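PDB 1W8S: fructose-bisphosphate aldolase class I from Thermoproteus tenax, which belongs to the DeoC/LacD family of aldolases, whose members are built on the TIM-barrel fold. Local coordinates for residues F8-F12 and V73-L77; R15-I19 and L247-Y252. The protein carries 2 engineered substitutions. All coordinates share one frame; numbering follows the deposited sequence.

Contact 1: residues F8-F12 and V73-L77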
ATOM      1  N   PHE E   8      23.341 -23.840  -6.478  1.00 15.44           N
ATOM      2  CA  PHE E   8      24.197 -22.670  -6.403  1.00 14.76           C
ATOM      3  C   PHE E   8      25.690 -23.056  -6.396  1.00 14.16           C
ATOM      4  O   PHE E   8      26.470 -22.532  -7.178  1.00 13.91           O
ATOM      5  CB  PHE E   8      23.888 -21.833  -5.184  1.00 14.50           C
ATOM      6  CG  PHE E   8      24.661 -20.556  -5.151  1.00 14.74           C
ATOM      7  CD1 PHE E   8      24.239 -19.452  -5.888  1.00 16.04           C
ATOM      8  CD2 PHE E   8      25.873 -20.496  -4.464  1.00 16.60           C
ATOM      9  CE1 PHE E   8      25.005 -18.282  -5.900  1.00 15.78           C
ATOM     10  CE2 PHE E   8      26.638 -19.336  -4.479  1.00 15.88           C
ATOM     11  CZ  PHE E   8      26.208 -18.236  -5.189  1.00 14.58           C
ATOM     12  N   LEU E   9      26.067 -23.980  -5.527  1.00 14.15           N
ATOM     13  CA  LEU E   9      27.462 -24.418  -5.422  1.00 14.50           C
ATOM     14  C   LEU E   9      27.950 -25.076  -6.694  1.00 14.77           C
ATOM     15  O   LEU E   9      29.104 -24.907  -7.074  1.00 14.49           O
ATOM     16  CB  LEU E   9      27.603 -25.362  -4.237  1.00 14.70           C
ATOM     17  CG  LEU E   9      27.306 -24.685  -2.882  1.00 16.21           C
ATOM     18  CD1 LEU E   9      27.229 -25.702  -1.756  1.00 18.54           C
ATOM     19  CD2 LEU E   9      28.365 -23.662  -2.567  1.00 17.23           C
ATOM     20  N   ARG E  10      27.083 -25.830  -7.371  1.00 16.13           N
ATOM     21  CA  ARG E  10      27.478 -26.511  -8.603  1.00 17.02           C
ATOM     22  C   ARG E  10      27.802 -25.502  -9.687  1.00 16.32           C
ATOM     23  O   ARG E  10      28.752 -25.685 -10.445  1.00 14.80           O
ATOM     24  CB  ARG E  10      26.377 -27.436  -9.125  1.00 18.51           C
ATOM     25  CG  ARG E  10      26.249 -28.747  -8.379  1.00 22.29           C
ATOM     26  CD  ARG E  10      25.309 -29.751  -9.059  1.00 28.68           C
ATOM     27  NE  ARG E  10      23.953 -29.687  -8.492  1.00 32.21           N
ATOM     28  CZ  ARG E  10      22.870 -29.274  -9.136  1.00 34.31           C
ATOM     29  NH1 ARG E  10      21.700 -29.264  -8.506  1.00 34.07           N
ATOM     30  NH2 ARG E  10      22.940 -28.868 -10.407  1.00 38.06           N
ATOM     31  N   ILE E  11      27.001 -24.444  -9.763  1.00 15.36           N
ATOM     32  CA  ILE E  11      27.121 -23.470 -10.846  1.00 15.19           C
ATOM     33  C   ILE E  11      28.197 -22.445 -10.540  1.00 15.29           C
ATOM     34  O   ILE E  11      29.042 -22.131 -11.404  1.00 15.82           O
ATOM     35  CB  ILE E  11      25.768 -22.759 -11.073  1.00 15.72           C
ATOM     36  CG1 ILE E  11      24.731 -23.774 -11.591  1.00 17.41           C
ATOM     37  CG2 ILE E  11      25.922 -21.574 -12.092  1.00 13.70           C
ATOM     38  CD1 ILE E  11      23.288 -23.221 -11.606  1.00 21.03           C
ATOM     39  N   PHE E  12      28.163 -21.931  -9.315  1.00 14.44           N
ATOM     40  CA  PHE E  12      28.993 -20.800  -8.900  1.00 14.52           C
ATOM     41  C   PHE E  12      30.206 -21.171  -8.044  1.00 14.86           C
ATOM     42  O   PHE E  12      31.013 -20.305  -7.717  1.00 14.12           O
ATOM     43  CB  PHE E  12      28.132 -19.767  -8.172  1.00 15.07           C
ATOM     44  CG  PHE E  12      27.093 -19.118  -9.055  1.00 12.82           C
ATOM     45  CD1 PHE E  12      27.440 -18.108  -9.916  1.00 14.52           C
ATOM     46  CD2 PHE E  12      25.771 -19.554  -9.039  1.00 13.57           C
ATOM     47  CE1 PHE E  12      26.469 -17.514 -10.728  1.00 15.10           C
ATOM     48  CE2 PHE E  12      24.805 -18.967  -9.847  1.00 14.12           C
ATOM     49  CZ  PHE E  12      25.155 -17.955 -10.692  1.00 13.90           C
ATOM     50  N   VAL E  73      29.385 -16.343 -18.893  1.00 15.53           N
ATOM     51  CA  VAL E  73      29.695 -16.577 -17.488  1.00 15.86           C
ATOM     52  C   VAL E  73      28.330 -16.643 -16.786  1.00 14.85           C
ATOM     53  O   VAL E  73      27.458 -15.858 -17.114  1.00 14.71           O
ATOM     54  CB  VAL E  73      30.496 -15.372 -16.940  1.00 16.51           C
ATOM     55  CG1 VAL E  73      30.742 -15.496 -15.480  1.00 18.73           C
ATOM     56  CG2 VAL E  73      31.837 -15.297 -17.643  1.00 18.51           C
ATOM     57  N   PRO E  74      28.120 -17.535 -15.840  1.00 13.87           N
ATOM     58  CA  PRO E  74      26.835 -17.560 -15.123  1.00 13.31           C
ATOM     59  C   PRO E  74      26.402 -16.204 -14.544  1.00 13.39           C
ATOM     60  O   PRO E  74      27.208 -15.412 -14.063  1.00 12.73           O
ATOM     61  CB  PRO E  74      27.071 -18.566 -14.008  1.00 14.18           C
ATOM     62  CG  PRO E  74      28.174 -19.455 -14.499  1.00 13.56           C
ATOM     63  CD  PRO E  74      29.025 -18.614 -15.398  1.00 14.92           C
ATOM     64  N   LEU E  75      25.106 -15.948 -14.601  1.00 13.17           N
ATOM     65  CA  LEU E  75      24.547 -14.652 -14.243  1.00 12.42           C
ATOM     66  C   LEU E  75      23.687 -14.770 -12.981  1.00 12.88           C
ATOM     67  O   LEU E  75      22.856 -15.651 -12.897  1.00 12.75           O
ATOM     68  CB  LEU E  75      23.691 -14.150 -15.393  1.00 11.61           C
ATOM     69  CG  LEU E  75      22.732 -13.000 -15.113  1.00 12.19           C
ATOM     70  CD1 LEU E  75      23.489 -11.740 -14.792  1.00 13.43           C
ATOM     71  CD2 LEU E  75      21.817 -12.802 -16.310  1.00 14.62           C
ATOM     72  N   ILE E  76      23.921 -13.859 -12.033  1.00 13.17           N
ATOM     73  CA  ILE E  76      23.061 -13.610 -10.902  1.00 12.65           C
ATOM     74  C   ILE E  76      22.366 -12.296 -11.226  1.00 13.00           C
ATOM     75  O   ILE E  76      23.021 -11.261 -11.385  1.00 12.92           O
ATOM     76  CB  ILE E  76      23.860 -13.501  -9.622  1.00 13.63           C
ATOM     77  CG1 ILE E  76      24.677 -14.776  -9.411  1.00 13.08           C
ATOM     78  CG2 ILE E  76      22.935 -13.243  -8.428  1.00 13.86           C
ATOM     79  CD1 ILE E  76      25.515 -14.783  -8.130  1.00 15.08           C
ATOM     80  N   LEU E  77      21.050 -12.358 -11.401  1.00 12.17           N
ATOM     81  CA  LEU E  77      20.226 -11.175 -11.675  1.00 12.49           C
ATOM     82  C   LEU E  77      19.817 -10.533 -10.351  1.00 12.84           C
ATOM     83  O   LEU E  77      19.088 -11.116  -9.530  1.00 13.03           O
ATOM     84  CB  LEU E  77      19.032 -11.558 -12.514  1.00 12.66           C
ATOM     85  CG  LEU E  77      18.246 -10.544 -13.321  1.00 15.35           C
ATOM     86  CD1 LEU E  77      17.974  -9.292 -12.566  1.00 16.98           C
ATOM     87  CD2 LEU E  77      19.015 -10.225 -14.568  1.00 19.18           C
TER

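Contact 2: residues R15-I19 and L247-Y252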
ATOM      1  N   ARG E  15      34.828 -25.156  -8.147  1.00 15.15           N
ATOM      2  CA  ARG E  15      36.167 -25.428  -7.629  1.00 15.52           C
ATOM      3  C   ARG E  15      36.204 -25.454  -6.104  1.00 15.24           C
ATOM      4  O   ARG E  15      37.268 -25.647  -5.512  1.00 15.45           O
ATOM      5  CB  ARG E  15      37.198 -24.437  -8.198  1.00 15.65           C
ATOM      6  CG  ARG E  15      37.541 -24.699  -9.651  1.00 16.58           C
ATOM      7  CD  ARG E  15      37.988 -23.473 -10.419  1.00 19.06           C
ATOM      8  NE  ARG E  15      36.944 -22.455 -10.490  1.00 19.74           N
ATOM      9  CZ  ARG E  15      37.045 -21.330 -11.189  1.00 19.90           C
ATOM     10  NH1 ARG E  15      36.038 -20.477 -11.213  1.00 19.73           N
ATOM     11  NH2 ARG E  15      38.147 -21.070 -11.885  1.00 20.55           N
ATOM     12  N   GLY E  16      35.045 -25.280  -5.470  1.00 13.96           N
ATOM     13  CA  GLY E  16      34.910 -25.416  -4.032  1.00 14.01           C
ATOM     14  C   GLY E  16      34.813 -24.093  -3.289  1.00 14.20           C
ATOM     15  O   GLY E  16      34.454 -24.091  -2.111  1.00 14.35           O
ATOM     16  N   LYS E  17      35.201 -23.008  -3.983  1.00 13.69           N
ATOM     17  CA  LYS E  17      35.151 -21.632  -3.509  1.00 13.60           C
ATOM     18  C   LYS E  17      34.649 -20.815  -4.699  1.00 13.18           C
ATOM     19  O   LYS E  17      34.697 -21.297  -5.838  1.00 13.24           O
ATOM     20  CB  LYS E  17      36.547 -21.124  -3.093  1.00 14.25           C
ATOM     21  CG  LYS E  17      37.197 -21.798  -1.875  1.00 14.65           C
ATOM     22  CD  LYS E  17      36.296 -21.791  -0.647  1.00 16.40           C
ATOM     23  CE  LYS E  17      36.820 -22.694   0.477  1.00 21.09           C
ATOM     24  NZ  LYS E  17      36.031 -22.381   1.707  1.00 23.82           N
ATOM     25  N   SER E  18      34.219 -19.583  -4.452  1.00 12.14           N
ATOM     26  CA  SER E  18      33.562 -18.796  -5.479  1.00 12.95           C
ATOM     27  C   SER E  18      34.075 -17.351  -5.520  1.00 12.92           C
ATOM     28  O   SER E  18      34.356 -16.752  -4.486  1.00 12.84           O
ATOM     29  CB  SER E  18      32.043 -18.834  -5.233  1.00 13.35           C
ATOM     30  OG  SER E  18      31.302 -18.042  -6.174  1.00 14.45           O
ATOM     31  N   ILE E  19      34.250 -16.824  -6.728  1.00 12.39           N
ATOM     32  CA  ILE E  19      34.443 -15.401  -6.929  1.00 12.50           C
ATOM     33  C   ILE E  19      33.372 -14.950  -7.901  1.00 12.19           C
ATOM     34  O   ILE E  19      33.277 -15.473  -8.998  1.00 11.23           O
ATOM     35  CB  ILE E  19      35.821 -15.052  -7.513  1.00 12.88           C
ATOM     36  CG1 ILE E  19      36.949 -15.584  -6.633  1.00 12.91           C
ATOM     37  CG2 ILE E  19      35.926 -13.539  -7.669  1.00 13.73           C
ATOM     38  CD1 ILE E  19      38.327 -15.302  -7.161  1.00 15.88           C
ATOM     39  N   LEU E 247      43.543 -12.907  -7.315  1.00 12.77           N
ATOM     40  CA  LEU E 247      42.439 -13.294  -6.440  1.00 13.24           C
ATOM     41  C   LEU E 247      41.966 -14.701  -6.727  1.00 13.23           C
ATOM     42  O   LEU E 247      41.651 -15.432  -5.810  1.00 13.73           O
ATOM     43  CB  LEU E 247      41.255 -12.334  -6.613  1.00 12.92           C
ATOM     44  CG  LEU E 247      41.426 -10.974  -5.954  1.00 14.77           C
ATOM     45  CD1 LEU E 247      40.392  -9.969  -6.480  1.00 16.12           C
ATOM     46  CD2 LEU E 247      41.310 -11.104  -4.458  1.00 14.85           C
ATOM     47  N   ALA E 248      41.934 -15.079  -8.005  1.00 13.62           N
ATOM     48  CA  ALA E 248      41.564 -16.427  -8.402  1.00 14.35           C
ATOM     49  C   ALA E 248      42.529 -17.466  -7.777  1.00 15.30           C
ATOM     50  O   ALA E 248      42.073 -18.472  -7.221  1.00 15.35           O
ATOM     51  CB  ALA E 248      41.554 -16.552  -9.944  1.00 15.05           C
ATOM     52  N   GLU E 249      43.841 -17.207  -7.828  1.00 15.51           N
ATOM     53  CA  GLU E 249      44.791 -18.148  -7.244  1.00 15.73           C
ATOM     54  C   GLU E 249      44.661 -18.228  -5.719  1.00 15.60           C
ATOM     55  O   GLU E 249      44.808 -19.306  -5.146  1.00 15.63           O
ATOM     56  CB  GLU E 249      46.228 -17.832  -7.573  1.00 16.17           C
ATOM     57  CG  GLU E 249      47.137 -18.810  -6.803  1.00 18.55           C
ATOM     58  CD  GLU E 249      48.457 -19.080  -7.434  1.00 20.26           C
ATOM     59  OE1 GLU E 249      48.934 -18.195  -8.189  1.00 19.73           O
ATOM     60  OE2 GLU E 249      49.010 -20.186  -7.138  1.00 21.90           O
ATOM     61  N   LEU E 250      44.411 -17.098  -5.061  1.00 14.69           N
ATOM     62  CA  LEU E 250      44.219 -17.115  -3.617  1.00 14.47           C
ATOM     63  C   LEU E 250      42.966 -17.894  -3.240  1.00 14.07           C
ATOM     64  O   LEU E 250      42.992 -18.691  -2.311  1.00 13.96           O
ATOM     65  CB  LEU E 250      44.133 -15.698  -3.051  1.00 14.48           C
ATOM     66  CG  LEU E 250      43.885 -15.634  -1.544  1.00 15.57           C
ATOM     67  CD1 LEU E 250      45.083 -16.128  -0.750  1.00 18.01           C
ATOM     68  CD2 LEU E 250      43.552 -14.207  -1.146  1.00 16.75           C
ATOM     69  N   VAL E 251      41.875 -17.667  -3.966  1.00 13.50           N
ATOM     70  CA  VAL E 251      40.575 -18.217  -3.578  1.00 14.22           C
ATOM     71  C   VAL E 251      40.456 -19.672  -4.021  1.00 14.23           C
ATOM     72  O   VAL E 251      40.069 -20.530  -3.228  1.00 14.34           O
ATOM     73  CB  VAL E 251      39.392 -17.344  -4.123  1.00 13.96           C
ATOM     74  CG1 VAL E 251      38.015 -18.029  -3.938  1.00 14.17           C
ATOM     75  CG2 VAL E 251      39.378 -15.988  -3.450  1.00 14.32           C
ATOM     76  N   TYR E 252      40.801 -19.957  -5.273  1.00 13.90           N
ATOM     77  CA  TYR E 252      40.661 -21.323  -5.801  1.00 14.05           C
ATOM     78  C   TYR E 252      41.866 -22.196  -5.431  1.00 14.69           C
ATOM     79  O   TYR E 252      41.755 -23.419  -5.333  1.00 14.86           O
ATOM     80  CB  TYR E 252      40.527 -21.307  -7.320  1.00 14.17           C
ATOM     81  CG  TYR E 252      39.393 -20.415  -7.821  1.00 11.55           C
ATOM     82  CD1 TYR E 252      38.117 -20.474  -7.266  1.00 13.99           C
ATOM     83  CD2 TYR E 252      39.603 -19.539  -8.885  1.00 12.70           C
ATOM     84  CE1 TYR E 252      37.114 -19.665  -7.717  1.00 11.22           C
ATOM     85  CE2 TYR E 252      38.601 -18.736  -9.358  1.00 13.37           C
ATOM     86  CZ  TYR E 252      37.359 -18.792  -8.767  1.00 12.15           C
ATOM     87  OH  TYR E 252      36.375 -17.970  -9.249  1.00 12.86           O
TER

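Contact 1: residues F8-F12 and V73-L77
Phe-12 lays the CE1-CZ side of its ring over the outer half of Ile-76, whose CD1 sits above one ring face, 4.2 Å from the ring centroid and 22° off the normal, in a CH-pi contact. The opposite face is taken by CG2 of its own neighbour Ile-11, so the ring is held between two aliphatic branches. With CG beside the backbone N (chi1 -65°), the ring reaches out from the end of helix 4-12 to the start of strand 75-81. Pro-74 CB approaches it obliquely, 3.5 Å from Phe-12 CE1, and also meets Ile-11 CG2 at 3.7 Å. At the ring edge, in its plane, Leu-75 O lies 3.9 Å from Phe-12 CZ. One helical turn earlier, Phe-8 presents an edge rather than a face, its CE1 4.2 Å from Ile-76 CD1. Ile-20 of strand 18-22, two strands away across strand 57-60, touches both Phe-12 and Ile-76. The helix before the first strand thus packs against the N-terminal end of a barrel strand, and with no hydrogen bond between the segments, their association depends on apolar shape fit.

Contact 2: residues R15-I19 and L247-Y252
Leu-247 meets Ile-19 mainly through its backbone, with Leu-247 O 3.6 Å from Ile-19 CD1. The same methyl lies 3.6 Å from Ala-248 CA, close against the helix backbone. Ile-19 reaches the helix because its CG1 is anti to the carbonyl carbon (chi1 -57°) and the chain continues fully extended. A turn further on, Val-251 flanks it, with Val-251 CG1 3.8 Å from Ile-19 CG1. Val-251 CG1 is also 3.5 Å from Lys-17 CB. The lysine chain then bends at chi2 and leads off the helix, where Lys-17 NZ hydrogen-bonds to Ala-225 O. Tyr-252 completes the contact. The guanidinium of Arg-15 lies flat on one face of its ring, centres 3.6 Å apart and planes 18° from parallel, a stacked cation-pi pair. Lys-17 O sits at the ring edge, in plane, 3.5 Å from Tyr-252 CE1, while the hydroxyl end passes beside Ile-19, with Tyr-252 OH 3.4 Å from Ile-19 CB. Asp-56 organises the polar side: it forms a salt bridge with Arg-15 NH1 and hydrogen bonds with both Tyr-252 OH and Ile-19 N. This shared carboxylate probably offsets the arginine charge and helps to fix the stack. Helix 240-253, the last of the chain, therefore packs on the outside of strand 18-22, the first barrel strand. Leu-247 and Val-251 also touch helix 210-222, and Ile-19 touches Ile-228 and Val-230 of the adjacent parallel strand 227-230, which places the contact where the final helix closes the ring of helices around the barrel.

In the fold
Contacts 1 and 2, with centres 14 Å apart, involve successive elements at the start of the chain: helix 4-12 and strand 18-22. The two touch directly where Phe-12 O lies 2.8 Å from Ser-18 OG. Contact 1 packs the helix against the start of strand 75-81, whereas contact 2 sets strand 18-22 against the C-terminal helix on the barrel exterior, so both ends of the chain are fastened to one curled sheet. Along the sequence their segments alternate. The side chains of Ile-76 in contact 1 and Leu-247 in contact 2 each lie about 9 Å from the bound 1,6-di-O-phosphono-beta-D-fructofuranose.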